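Long-range contacts in oxidoreductase, NAD-binding/iron-sulfur cluster-binding protein (Nitratireductor pacificus pht-3B, PDB 6ZXU), which is a catabolic reductive dehalogenase that binds cobalamin and two [4Fe-4S] clusters and probably uses them to remove halogen from organohalide substrates: residues A[302-307]-A[716-720]; A[423-427]-A[489-495]; A[143-147]-A[209-215]; A[43-48]-A[225-229]; A[439-443]-A[657-661]. All blocks are in the same frame, centred on the assembly; numbering follows the deposited sequence.

Contact 1: residues A[302-307]-A[716-720]; sequences LVVRQE and ARARL
The carboxylate of E307 is gripped end-on by the guanidinium of R719, one nitrogen to each oxygen. NH1 of R719 meets OE1 of E307 at 2.9 Å, almost straight (170°) and close to the guanidinium plane; NH2 of R719 reaches OE2 of E307 at 3.3 Å on a more bent path. The two planes are turned 39° apart, so this salt bridge is twisted rather than flat. E307 runs straight out beyond CG, whereas R719 folds at its third torsion (chi3 60°), which brings its far end round to the acid while its NE pairs with E711. Beside the ion pair, V304 and L720 meet tip to tip, CG2 of V304 lying 3.8 Å from CD1 of L720. L302 lays CD2 3.9 Å from CB of A716; the small alanine lets the leucine approach the helix. R717 slides past L302 with its aliphatic part, and its NH2 goes on to a salt bridge with E566, whose OE1 also accepts N of L302. Branched apolar chains thus fill the middle while charged ones lie toward the solvent-exposed edges. The contact packs the C-terminal helix 713-721 on the loop whose V303 lines the cobalamin pocket.

Contact 2: residues A[423-427]-A[489-495]; sequences AVVML and AILMAGL
V425 points from the strand toward the end of the helix, and each of its carbons finds a partner there. Its CB lies 4.0 Å from CD1 of L495. CG1, which a first torsion of -172° swings toward I490, meets CG1 of I490 at 3.8 Å and also touches CD1 of L495, while CG2 turns to the alanine side, 3.8 Å from CB of A489 and 4.0 Å from CB of A493. The two alanines, one helical turn apart, are short enough for a branched valine to fit against both. I490 crosses the valine at about a right angle; L495 slides past it in the opposite sense, its CD1 resting 3.6 Å from the backbone O of V425. L427 extends the same face, CG 4.0 Å from CD1 of L495. Just past the helix, G494 is the first residue to leave helical angles; its positive phi (66°) completes a Schellman motif and returns L495 to the strand. All touching residues are buried and apolar. Strand 422-429 is an inner strand, bonded to 394-399 and 514-521; M426 faces helix 445-469, while helix 486-492 packs on the other face and presents I490 and L491 to the cobalamin.

Contact 3: residues A[143-147]-A[209-215]; sequences ALVFA and LAVRAGL
Apolar packing carries this contact, and V145 is its centre. Pointing from the strand toward the helix end, it divides its two methyls between different parts of the turn. CG2 lies 3.7 Å from CB of A213 and also comes near the backbone O of L209, while CG1, anti to the backbone N (chi1 -170°), rests 3.9 Å from CA of A210. Small alanines suit both places, since they let a branched residue come right up to the helix backbone. At one end of the strand segment CD1 of L209 meets CB of A143 at 4.2 Å, a long leucine reaching a short partner. At the other end L215 lays its CD1 against the strand itself, 3.7 Å from O of V145 and 3.8 Å from CA of F146, and crosses the valine side chain obliquely. The ring of F146 leaves on the other side of the strand, toward I179 and A180 of helix 168-190.

Backbone bonding explains how L215 gets there. N of L215 bonds to O of A210 at 3.0 Å and N of G214 to O of V211, closing the helix in a Schellman motif. G214 has phi 92°, a conformation in which a side chain would jam against the preceding carbonyl O, so a residue without one suits the turn.

The whole belongs to the antiparallel sheet formed by strands 121-126, 142-149, 232-239 and 194-198: the sheet is sandwiched between helices, with helix 206-212 on one face and helix 168-190 on the other, away from the cofactor sites.

Contact 4: residues A[43-48]-A[225-229]; sequences LALERL and APFLR
F227 stands with positive phi (77°) between P226 and L228, and this unusual backbone turns its side chain toward the 43-48 segment. L228 is the centre of an inverse gamma turn, and A44 centres another in the opposing segment, close to the short 3-10 turn that follows. Two irregular chains therefore meet, each turning apolar residues to the other. The F227 ring, with CG beside the backbone N (chi1 -59°), pushes in among the leucines. L43 slides past it in the opposite direction: its CD2 lies over one face, 4.1 Å from CG of F227, and its CD1 touches CB of F227 at 3.9 Å. L45 instead comes to the ring edge, CD2 3.9 Å from CE2 of F227. CD1 of L48 lies 3.6 Å from CG of P226, on the apolar CB-CG side of its compact, puckered ring. CD1 of L43 also reaches CD2 of L228, 4.0 Å away, so both its methyls are used, whereas L45 and L48 rely on the reach of one. V262 of helix 260-264 also touches F227, whose backbone N bonds to E257. Carbon meets only carbon here, so the join depends on hydrophobic burial and close shape rather than directional bonds.

Contact 5: residues A[439-443]-A[657-661]; sequences SGDDW and GTNER
Ionic bonding ties D441 to R661: OD2 of the aspartate, through its syn lone pair, takes NE of R661 at 2.7 Å, the carboxylate and guanidinium planes standing 42° apart. Y578 OH binds both partners, the same oxygen of D441 and NH2 of R661, so a tyrosine from the pocket of an iron-sulfur cluster closes the group.

Further hydrogen bonds add several more links. S439 OG, turned away from its own amide by a first torsion of -177°, accepts N of R661 at 3.1 Å and donates to OD1 of D441 at 2.8 Å, a relay that a small hydroxyl suits well. N659 sends ND2 to the backbone O of D441 at 2.8 Å, from above the carbonyl plane, and stacks its amide on the D441 carboxylate with only 17° between the planes. W443 uses its one N-H in the ring plane, NE1 lying 2.9 Å from OG1 of T658, with a weak second branch to O of G657.

Water joins the two segments as well, donating to OD2 of D442 at 2.7 Å and to O of N659. That oxygen of D442 also receives N of S439, while its OD1 caps N of I444 in the turn that leads into helix 445-469.

Such a dense polar network, with G440 bonded to G589 beside cluster ligand C588, is consistent with a second shell around the [4Fe-4S] site, which lies about 6 Å from the D441 side chain.

In the fold
Contacts 3 and 4 come first along the chain, 3 nested within 4, and touch where L215 meets A225 and P226; their centres are 13 Å apart. Contact 1 then opens a loop that encloses contacts 2 and 5, whose segments alternate. Contacts 2 and 3, 38 Å apart, occupy matching places in two antiparallel sheets of the same 1-2-4-3 strand order, each joining the second strand to a helix end closed by a Schellman motif. This likeness is consistent with two related halves, the second serving the cobalamin. M492 of contact 2 touches V303 and R305 of contact 1, the loop on which the C-terminal helix packs, while contact 5 lies on the iron-sulfur side.

Contact 1: residues A[302-307]-A[716-720]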
# COMPACT_ATOMS: atom_id res chain seq x y z
N LEU A 302 -7.75 -25.50 7.27
CA LEU A 302 -9.12 -25.78 7.69
C LEU A 302 -9.93 -24.56 8.14
O LEU A 302 -9.45 -23.75 8.90
CB LEU A 302 -9.09 -26.78 8.83
CG LEU A 302 -10.38 -27.41 9.32
CD1 LEU A 302 -11.11 -28.15 8.21
CD2 LEU A 302 -9.98 -28.35 10.45
N VAL A 303 -11.11 -24.38 7.57
CA VAL A 303 -12.06 -23.32 7.97
C VAL A 303 -13.38 -24.05 8.33
O VAL A 303 -13.99 -24.76 7.50
CB VAL A 303 -12.29 -22.31 6.83
CG1 VAL A 303 -13.31 -21.24 7.22
CG2 VAL A 303 -10.97 -21.68 6.43
N VAL A 304 -13.79 -23.91 9.57
CA VAL A 304 -15.06 -24.56 10.05
C VAL A 304 -16.03 -23.42 10.34
O VAL A 304 -16.09 -22.92 11.46
CB VAL A 304 -14.77 -25.40 11.31
CG1 VAL A 304 -16.05 -26.18 11.71
CG2 VAL A 304 -13.59 -26.35 11.07
N ARG A 305 -16.80 -23.04 9.33
CA ARG A 305 -17.63 -21.85 9.43
C ARG A 305 -18.63 -21.92 10.57
O ARG A 305 -18.88 -20.90 11.26
CB ARG A 305 -18.38 -21.62 8.16
CG ARG A 305 -17.50 -21.21 7.01
CD ARG A 305 -18.27 -21.33 5.72
NE ARG A 305 -17.57 -20.64 4.69
CZ ARG A 305 -16.46 -21.10 4.13
NH1 ARG A 305 -15.88 -22.24 4.52
NH2 ARG A 305 -15.89 -20.35 3.22
N GLN A 306 -19.20 -23.10 10.84
CA GLN A 306 -20.17 -23.19 11.93
C GLN A 306 -19.56 -22.99 13.29
O GLN A 306 -20.28 -22.74 14.24
CB GLN A 306 -20.93 -24.51 11.90
CG GLN A 306 -21.87 -24.57 10.76
CD GLN A 306 -22.67 -25.89 10.78
OE1 GLN A 306 -22.22 -26.89 10.28
NE2 GLN A 306 -23.73 -25.89 11.48
N GLU A 307 -18.23 -23.03 13.41
CA GLU A 307 -17.58 -22.85 14.69
C GLU A 307 -16.88 -21.46 14.84
O GLU A 307 -16.21 -21.23 15.83
CB GLU A 307 -16.59 -23.94 14.92
CG GLU A 307 -17.26 -25.32 15.01
CD GLU A 307 -16.28 -26.52 15.21
OE1 GLU A 307 -16.63 -27.74 14.89
OE2 GLU A 307 -15.10 -26.27 15.65
N ALA A 716 -8.95 -31.88 14.98
CA ALA A 716 -10.17 -31.28 14.46
C ALA A 716 -10.66 -32.03 13.28
O ALA A 716 -11.85 -32.27 13.16
CB ALA A 716 -9.96 -29.81 14.10
N ARG A 717 -9.78 -32.39 12.36
CA ARG A 717 -10.21 -33.13 11.16
C ARG A 717 -10.82 -34.46 11.56
O ARG A 717 -11.79 -34.87 10.97
CB ARG A 717 -9.04 -33.35 10.18
CG ARG A 717 -8.62 -32.08 9.46
CD ARG A 717 -7.51 -32.29 8.45
NE ARG A 717 -7.29 -30.99 7.76
CZ ARG A 717 -6.26 -30.15 8.02
NH1 ARG A 717 -5.28 -30.50 8.91
NH2 ARG A 717 -6.18 -28.96 7.35
N ALA A 718 -10.22 -35.15 12.52
CA ALA A 718 -10.75 -36.39 13.03
C ALA A 718 -12.14 -36.19 13.63
O ALA A 718 -13.08 -36.91 13.33
CB ALA A 718 -9.81 -36.96 14.08
N ARG A 719 -12.32 -35.15 14.43
CA ARG A 719 -13.61 -34.84 15.04
C ARG A 719 -14.67 -34.51 14.02
O ARG A 719 -15.79 -35.03 14.08
CB ARG A 719 -13.44 -33.69 16.01
CG ARG A 719 -14.71 -33.21 16.65
CD ARG A 719 -14.44 -32.20 17.78
NE ARG A 719 -13.72 -31.02 17.26
CZ ARG A 719 -14.26 -30.07 16.54
NH1 ARG A 719 -15.56 -30.07 16.21
NH2 ARG A 719 -13.51 -29.09 16.12
N LEU A 720 -14.37 -33.67 13.06
CA LEU A 720 -15.33 -33.36 12.09
C LEU A 720 -15.77 -34.58 11.28
O LEU A 720 -16.93 -34.65 10.85
CB LEU A 720 -14.83 -32.30 11.15
CG LEU A 720 -14.55 -30.98 11.91
CD1 LEU A 720 -13.76 -30.13 10.98
CD2 LEU A 720 -15.79 -30.25 12.35

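Contact 2: residues A[423-427]-A[489-495]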
# COMPACT_ATOMS: atom_id res chain seq x y z
N ALA A 423 -17.46 -9.01 -1.21
CA ALA A 423 -16.27 -8.26 -0.77
C ALA A 423 -15.33 -8.18 -1.94
O ALA A 423 -15.01 -9.20 -2.56
CB ALA A 423 -15.58 -8.96 0.40
N VAL A 424 -14.98 -6.97 -2.31
CA VAL A 424 -13.93 -6.72 -3.29
C VAL A 424 -12.66 -6.38 -2.48
O VAL A 424 -12.64 -5.49 -1.65
CB VAL A 424 -14.27 -5.58 -4.22
CG1 VAL A 424 -13.16 -5.39 -5.29
CG2 VAL A 424 -15.61 -5.89 -4.87
N VAL A 425 -11.64 -7.21 -2.67
CA VAL A 425 -10.42 -7.15 -1.90
C VAL A 425 -9.30 -6.72 -2.85
O VAL A 425 -9.08 -7.30 -3.93
CB VAL A 425 -10.05 -8.52 -1.33
CG1 VAL A 425 -8.88 -8.42 -0.37
CG2 VAL A 425 -11.25 -9.09 -0.62
N MET A 426 -8.56 -5.71 -2.42
CA MET A 426 -7.41 -5.22 -3.20
C MET A 426 -6.18 -5.15 -2.35
O MET A 426 -6.26 -4.89 -1.17
CB MET A 426 -7.71 -3.90 -3.79
CG MET A 426 -8.79 -4.06 -4.81
SD MET A 426 -9.48 -2.56 -5.48
CE MET A 426 -10.27 -1.92 -3.99
N LEU A 427 -5.06 -5.53 -2.93
CA LEU A 427 -3.76 -5.49 -2.27
C LEU A 427 -2.93 -4.34 -2.87
O LEU A 427 -2.88 -4.18 -4.07
CB LEU A 427 -3.05 -6.77 -2.38
CG LEU A 427 -3.65 -8.07 -1.89
CD1 LEU A 427 -2.57 -9.20 -2.09
CD2 LEU A 427 -4.04 -8.01 -0.44
N ALA A 489 -11.35 -12.52 4.01
CA ALA A 489 -11.63 -12.08 2.65
C ALA A 489 -10.43 -12.19 1.72
O ALA A 489 -10.57 -12.65 0.59
CB ALA A 489 -12.18 -10.69 2.67
N ILE A 490 -9.24 -11.86 2.19
CA ILE A 490 -8.01 -12.07 1.40
C ILE A 490 -7.88 -13.58 1.07
O ILE A 490 -7.56 -13.94 -0.05
CB ILE A 490 -6.75 -11.58 2.13
CG1 ILE A 490 -6.84 -10.07 2.37
CG2 ILE A 490 -5.51 -11.88 1.34
CD1 ILE A 490 -5.86 -9.62 3.44
N LEU A 491 -8.16 -14.43 2.06
CA LEU A 491 -8.05 -15.89 1.85
C LEU A 491 -9.11 -16.39 0.84
O LEU A 491 -8.75 -17.09 -0.09
CB LEU A 491 -8.24 -16.61 3.12
CG LEU A 491 -8.06 -18.10 3.00
CD1 LEU A 491 -6.61 -18.52 2.82
CD2 LEU A 491 -8.64 -18.76 4.25
N MET A 492 -10.35 -16.04 1.06
CA MET A 492 -11.47 -16.51 0.18
C MET A 492 -11.44 -15.93 -1.23
O MET A 492 -11.82 -16.57 -2.18
CB MET A 492 -12.81 -16.23 0.79
CG MET A 492 -13.15 -17.08 2.03
SD MET A 492 -12.83 -18.86 1.73
CE MET A 492 -12.41 -19.12 3.46
N ALA A 493 -10.89 -14.73 -1.39
CA ALA A 493 -10.67 -14.09 -2.72
C ALA A 493 -9.48 -14.60 -3.45
O ALA A 493 -9.25 -14.20 -4.57
CB ALA A 493 -10.61 -12.57 -2.55
N GLY A 494 -8.73 -15.58 -2.88
CA GLY A 494 -7.63 -16.18 -3.54
C GLY A 494 -6.48 -15.21 -3.80
O GLY A 494 -5.78 -15.34 -4.78
N LEU A 495 -6.18 -14.37 -2.81
CA LEU A 495 -5.01 -13.43 -2.93
C LEU A 495 -3.85 -13.80 -2.05
O LEU A 495 -2.77 -13.30 -2.27
CB LEU A 495 -5.44 -11.99 -2.69
CG LEU A 495 -6.45 -11.41 -3.66
CD1 LEU A 495 -6.87 -10.07 -3.22
CD2 LEU A 495 -5.99 -11.41 -5.07

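Contact 3: residues A[143-147]-A[209-215]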
# COMPACT_ATOMS: atom_id res chain seq x y z
N ALA A 143 10.43 24.69 -6.80
CA ALA A 143 9.35 23.86 -7.14
C ALA A 143 9.85 22.39 -7.31
O ALA A 143 10.81 22.12 -8.04
CB ALA A 143 8.67 24.33 -8.38
N LEU A 144 9.22 21.48 -6.57
CA LEU A 144 9.21 20.03 -6.90
C LEU A 144 8.10 19.75 -7.86
O LEU A 144 6.96 19.97 -7.54
CB LEU A 144 9.03 19.22 -5.65
CG LEU A 144 9.06 17.72 -5.87
CD1 LEU A 144 10.44 17.20 -5.85
CD2 LEU A 144 8.31 17.11 -4.72
N VAL A 145 8.46 19.25 -9.07
CA VAL A 145 7.50 19.01 -10.11
C VAL A 145 7.48 17.50 -10.34
O VAL A 145 8.54 16.87 -10.36
CB VAL A 145 7.88 19.72 -11.41
CG1 VAL A 145 6.76 19.66 -12.41
CG2 VAL A 145 8.24 21.19 -11.13
N PHE A 146 6.30 16.94 -10.47
CA PHE A 146 6.15 15.51 -10.72
C PHE A 146 5.04 15.23 -11.67
O PHE A 146 4.09 16.00 -11.77
CB PHE A 146 6.02 14.73 -9.46
CG PHE A 146 4.80 15.07 -8.69
CD1 PHE A 146 3.57 14.46 -9.04
CD2 PHE A 146 4.85 15.91 -7.61
CE1 PHE A 146 2.45 14.74 -8.30
CE2 PHE A 146 3.68 16.25 -6.90
CZ PHE A 146 2.47 15.67 -7.27
N ALA A 147 5.17 14.14 -12.42
CA ALA A 147 4.17 13.70 -13.39
C ALA A 147 3.67 12.33 -12.90
O ALA A 147 4.41 11.52 -12.32
CB ALA A 147 4.71 13.56 -14.78
N LEU A 209 6.64 25.01 -15.57
CA LEU A 209 7.54 24.46 -14.60
C LEU A 209 7.95 23.01 -15.00
O LEU A 209 9.06 22.56 -14.66
CB LEU A 209 6.93 24.43 -13.19
CG LEU A 209 6.64 25.82 -12.55
CD1 LEU A 209 5.94 25.67 -11.23
CD2 LEU A 209 7.91 26.63 -12.38
N ALA A 210 7.05 22.27 -15.63
CA ALA A 210 7.42 20.92 -16.08
C ALA A 210 8.55 20.94 -17.10
O ALA A 210 9.41 20.03 -17.13
CB ALA A 210 6.22 20.20 -16.67
N VAL A 211 8.52 21.93 -17.99
CA VAL A 211 9.62 22.10 -18.96
C VAL A 211 10.91 22.55 -18.32
O VAL A 211 11.97 21.98 -18.57
CB VAL A 211 9.22 23.03 -20.08
CG1 VAL A 211 10.41 23.20 -21.02
CG2 VAL A 211 8.02 22.44 -20.80
N ARG A 212 10.83 23.48 -17.39
CA ARG A 212 12.01 24.01 -16.73
C ARG A 212 12.63 22.96 -15.81
O ARG A 212 13.86 22.88 -15.64
CB ARG A 212 11.66 25.26 -15.94
CG ARG A 212 12.84 25.93 -15.28
CD ARG A 212 12.47 27.13 -14.39
NE ARG A 212 11.63 28.04 -15.15
CZ ARG A 212 10.74 28.88 -14.60
NH1 ARG A 212 10.02 29.67 -15.41
NH2 ARG A 212 10.61 28.94 -13.27
N ALA A 213 11.81 22.10 -15.23
CA ALA A 213 12.36 21.05 -14.31
C ALA A 213 12.80 19.78 -15.05
O ALA A 213 13.33 18.90 -14.43
CB ALA A 213 11.26 20.65 -13.27
N GLY A 214 12.60 19.74 -16.36
CA GLY A 214 13.21 18.67 -17.15
C GLY A 214 12.35 17.43 -17.33
O GLY A 214 12.87 16.40 -17.69
N LEU A 215 11.03 17.54 -17.16
CA LEU A 215 10.14 16.37 -17.30
C LEU A 215 9.57 16.27 -18.68
O LEU A 215 9.20 15.20 -19.11
CB LEU A 215 8.97 16.44 -16.27
CG LEU A 215 9.26 16.63 -14.80
CD1 LEU A 215 8.02 16.29 -13.99
CD2 LEU A 215 10.41 15.75 -14.40

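Contact 4: residues A[43-48]-A[225-229]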
# COMPACT_ATOMS: atom_id res chain seq x y z
N LEU A 43 12.87 5.04 -13.91
CA LEU A 43 13.19 5.34 -15.26
C LEU A 43 14.62 5.90 -15.35
O LEU A 43 15.12 6.54 -14.42
CB LEU A 43 12.17 6.36 -15.85
CG LEU A 43 10.71 5.90 -15.86
CD1 LEU A 43 9.84 7.09 -16.20
CD2 LEU A 43 10.49 4.77 -16.89
N ALA A 44 15.24 5.69 -16.51
CA ALA A 44 16.65 6.11 -16.74
C ALA A 44 16.70 7.59 -17.19
O ALA A 44 17.29 7.92 -18.22
CB ALA A 44 17.35 5.21 -17.78
N LEU A 45 16.18 8.46 -16.34
CA LEU A 45 16.12 9.89 -16.62
C LEU A 45 17.54 10.51 -16.72
O LEU A 45 17.77 11.44 -17.46
CB LEU A 45 15.31 10.62 -15.56
CG LEU A 45 13.86 10.15 -15.36
CD1 LEU A 45 13.15 11.00 -14.31
CD2 LEU A 45 13.11 10.11 -16.65
N GLU A 46 18.46 9.98 -15.98
CA GLU A 46 19.81 10.46 -16.01
C GLU A 46 20.55 10.17 -17.30
O GLU A 46 21.69 10.61 -17.47
CB GLU A 46 20.60 9.92 -14.78
CG GLU A 46 21.06 8.45 -14.89
CD GLU A 46 19.97 7.37 -14.55
OE1 GLU A 46 18.77 7.72 -14.30
OE2 GLU A 46 20.32 6.16 -14.59
N ARG A 47 19.97 9.42 -18.22
CA ARG A 47 20.60 9.15 -19.51
C ARG A 47 19.97 9.96 -20.63
O ARG A 47 20.28 9.72 -21.79
CB ARG A 47 20.51 7.63 -19.81
CG ARG A 47 21.38 6.83 -18.88
CD ARG A 47 21.39 5.37 -19.31
NE ARG A 47 22.26 4.57 -18.46
CZ ARG A 47 23.50 4.21 -18.77
NH1 ARG A 47 24.06 4.61 -19.91
NH2 ARG A 47 24.21 3.46 -17.93
N LEU A 48 19.10 10.89 -20.31
CA LEU A 48 18.48 11.72 -21.34
C LEU A 48 19.35 12.96 -21.57
O LEU A 48 19.98 13.47 -20.65
CB LEU A 48 17.11 12.16 -20.92
CG LEU A 48 16.16 10.96 -20.69
CD1 LEU A 48 14.82 11.46 -20.27
CD2 LEU A 48 16.03 10.07 -21.90
N ALA A 225 6.27 13.91 -22.51
CA ALA A 225 7.34 13.47 -21.57
C ALA A 225 7.96 12.23 -22.08
O ALA A 225 7.24 11.34 -22.55
CB ALA A 225 6.75 13.21 -20.18
N PRO A 226 9.30 12.16 -22.08
CA PRO A 226 9.94 10.88 -22.41
C PRO A 226 9.38 9.76 -21.50
O PRO A 226 9.10 10.00 -20.32
CB PRO A 226 11.44 11.13 -22.08
CG PRO A 226 11.42 12.21 -21.07
CD PRO A 226 10.27 13.10 -21.49
N PHE A 227 9.19 8.59 -22.08
CA PHE A 227 8.75 7.39 -21.42
C PHE A 227 7.27 7.30 -21.10
O PHE A 227 6.75 6.24 -21.00
CB PHE A 227 9.56 7.17 -20.11
CG PHE A 227 11.06 7.05 -20.27
CD1 PHE A 227 11.61 6.01 -21.02
CD2 PHE A 227 11.91 7.91 -19.63
CE1 PHE A 227 12.95 5.87 -21.14
CE2 PHE A 227 13.28 7.74 -19.70
CZ PHE A 227 13.80 6.73 -20.48
N LEU A 228 6.57 8.41 -20.91
CA LEU A 228 5.16 8.40 -20.46
C LEU A 228 4.24 8.52 -21.64
O LEU A 228 3.51 9.45 -21.80
CB LEU A 228 4.94 9.48 -19.45
CG LEU A 228 5.86 9.53 -18.27
CD1 LEU A 228 5.30 10.52 -17.23
CD2 LEU A 228 6.22 8.20 -17.60
N ARG A 229 4.27 7.50 -22.46
CA ARG A 229 3.63 7.46 -23.73
C ARG A 229 2.10 7.39 -23.65
O ARG A 229 1.41 7.71 -24.61
CB ARG A 229 4.18 6.25 -24.51
CG ARG A 229 5.68 6.34 -24.86

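Contact 5: residues A[439-443]-A[657-661]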
# COMPACT_ATOMS: atom_id res chain seq x y z
N SER A 439 15.22 -1.21 8.63
CA SER A 439 15.32 -2.24 9.64
C SER A 439 13.97 -3.06 9.73
O SER A 439 13.94 -4.15 10.27
CB SER A 439 15.60 -1.60 11.02
OG SER A 439 15.77 -2.62 11.98
N GLY A 440 12.88 -2.47 9.24
CA GLY A 440 11.55 -2.98 9.51
C GLY A 440 10.83 -2.35 10.66
O GLY A 440 9.61 -2.20 10.60
N ASP A 441 11.59 -1.97 11.72
CA ASP A 441 11.03 -1.24 12.87
C ASP A 441 11.73 0.12 13.11
O ASP A 441 11.82 0.59 14.25
CB ASP A 441 11.10 -2.08 14.07
CG ASP A 441 12.54 -2.60 14.32
OD1 ASP A 441 13.44 -2.39 13.46
OD2 ASP A 441 12.73 -3.28 15.34
N ASP A 442 12.15 0.81 12.05
CA ASP A 442 12.76 2.12 12.20
C ASP A 442 11.82 3.21 11.88
O ASP A 442 10.62 3.02 11.97
CB ASP A 442 14.05 2.18 11.37
CG ASP A 442 13.82 1.96 9.85
OD1 ASP A 442 12.72 2.25 9.36
OD2 ASP A 442 14.79 1.53 9.15
N TRP A 443 12.32 4.40 11.50
CA TRP A 443 11.50 5.61 11.38
C TRP A 443 10.59 5.66 10.20
O TRP A 443 9.65 6.43 10.19
CB TRP A 443 12.39 6.93 11.51
CG TRP A 443 12.97 6.92 12.85
CD1 TRP A 443 14.23 6.55 13.21
CD2 TRP A 443 12.24 7.13 14.06
NE1 TRP A 443 14.32 6.55 14.58
CE2 TRP A 443 13.11 6.88 15.12
CE3 TRP A 443 10.97 7.54 14.35
CZ2 TRP A 443 12.70 7.01 16.48
CZ3 TRP A 443 10.55 7.69 15.68
CH2 TRP A 443 11.43 7.42 16.73
N GLY A 657 17.19 6.87 19.79
CA GLY A 657 18.01 6.24 18.74
C GLY A 657 17.13 5.60 17.66
O GLY A 657 15.93 5.91 17.59
N THR A 658 17.74 4.69 16.88
CA THR A 658 17.15 4.12 15.69
C THR A 658 17.53 2.68 15.58
O THR A 658 18.69 2.31 15.69
CB THR A 658 17.63 4.89 14.49
OG1 THR A 658 17.20 6.25 14.62
CG2 THR A 658 17.13 4.30 13.19
N ASN A 659 16.52 1.83 15.36
CA ASN A 659 16.77 0.40 15.07
C ASN A 659 17.50 0.22 13.79
O ASN A 659 17.16 0.83 12.77
CB ASN A 659 15.43 -0.41 15.00
CG ASN A 659 14.76 -0.48 16.33
OD1 ASN A 659 15.36 -0.93 17.31
ND2 ASN A 659 13.51 -0.02 16.41
N GLU A 660 18.56 -0.58 13.82
CA GLU A 660 19.37 -0.93 12.63
C GLU A 660 19.73 -2.40 12.73
O GLU A 660 20.87 -2.80 12.80
CB GLU A 660 20.61 -0.05 12.51
CG GLU A 660 20.24 1.41 12.40
CD GLU A 660 21.50 2.30 12.48
OE1 GLU A 660 22.39 2.03 13.41
OE2 GLU A 660 21.56 3.25 11.62
N ARG A 661 18.70 -3.21 12.67
CA ARG A 661 18.83 -4.63 12.89
C ARG A 661 19.40 -5.33 11.66
O ARG A 661 19.11 -5.00 10.52
CB ARG A 661 17.43 -5.18 13.25
CG ARG A 661 16.89 -4.60 14.51
CD ARG A 661 15.62 -5.31 14.92
NE ARG A 661 15.03 -4.60 15.99
CZ ARG A 661 15.27 -4.86 17.25
NH1 ARG A 661 16.14 -5.81 17.59
NH2 ARG A 661 14.66 -4.19 18.19
O HOH W 1 17.29 2.04 10.16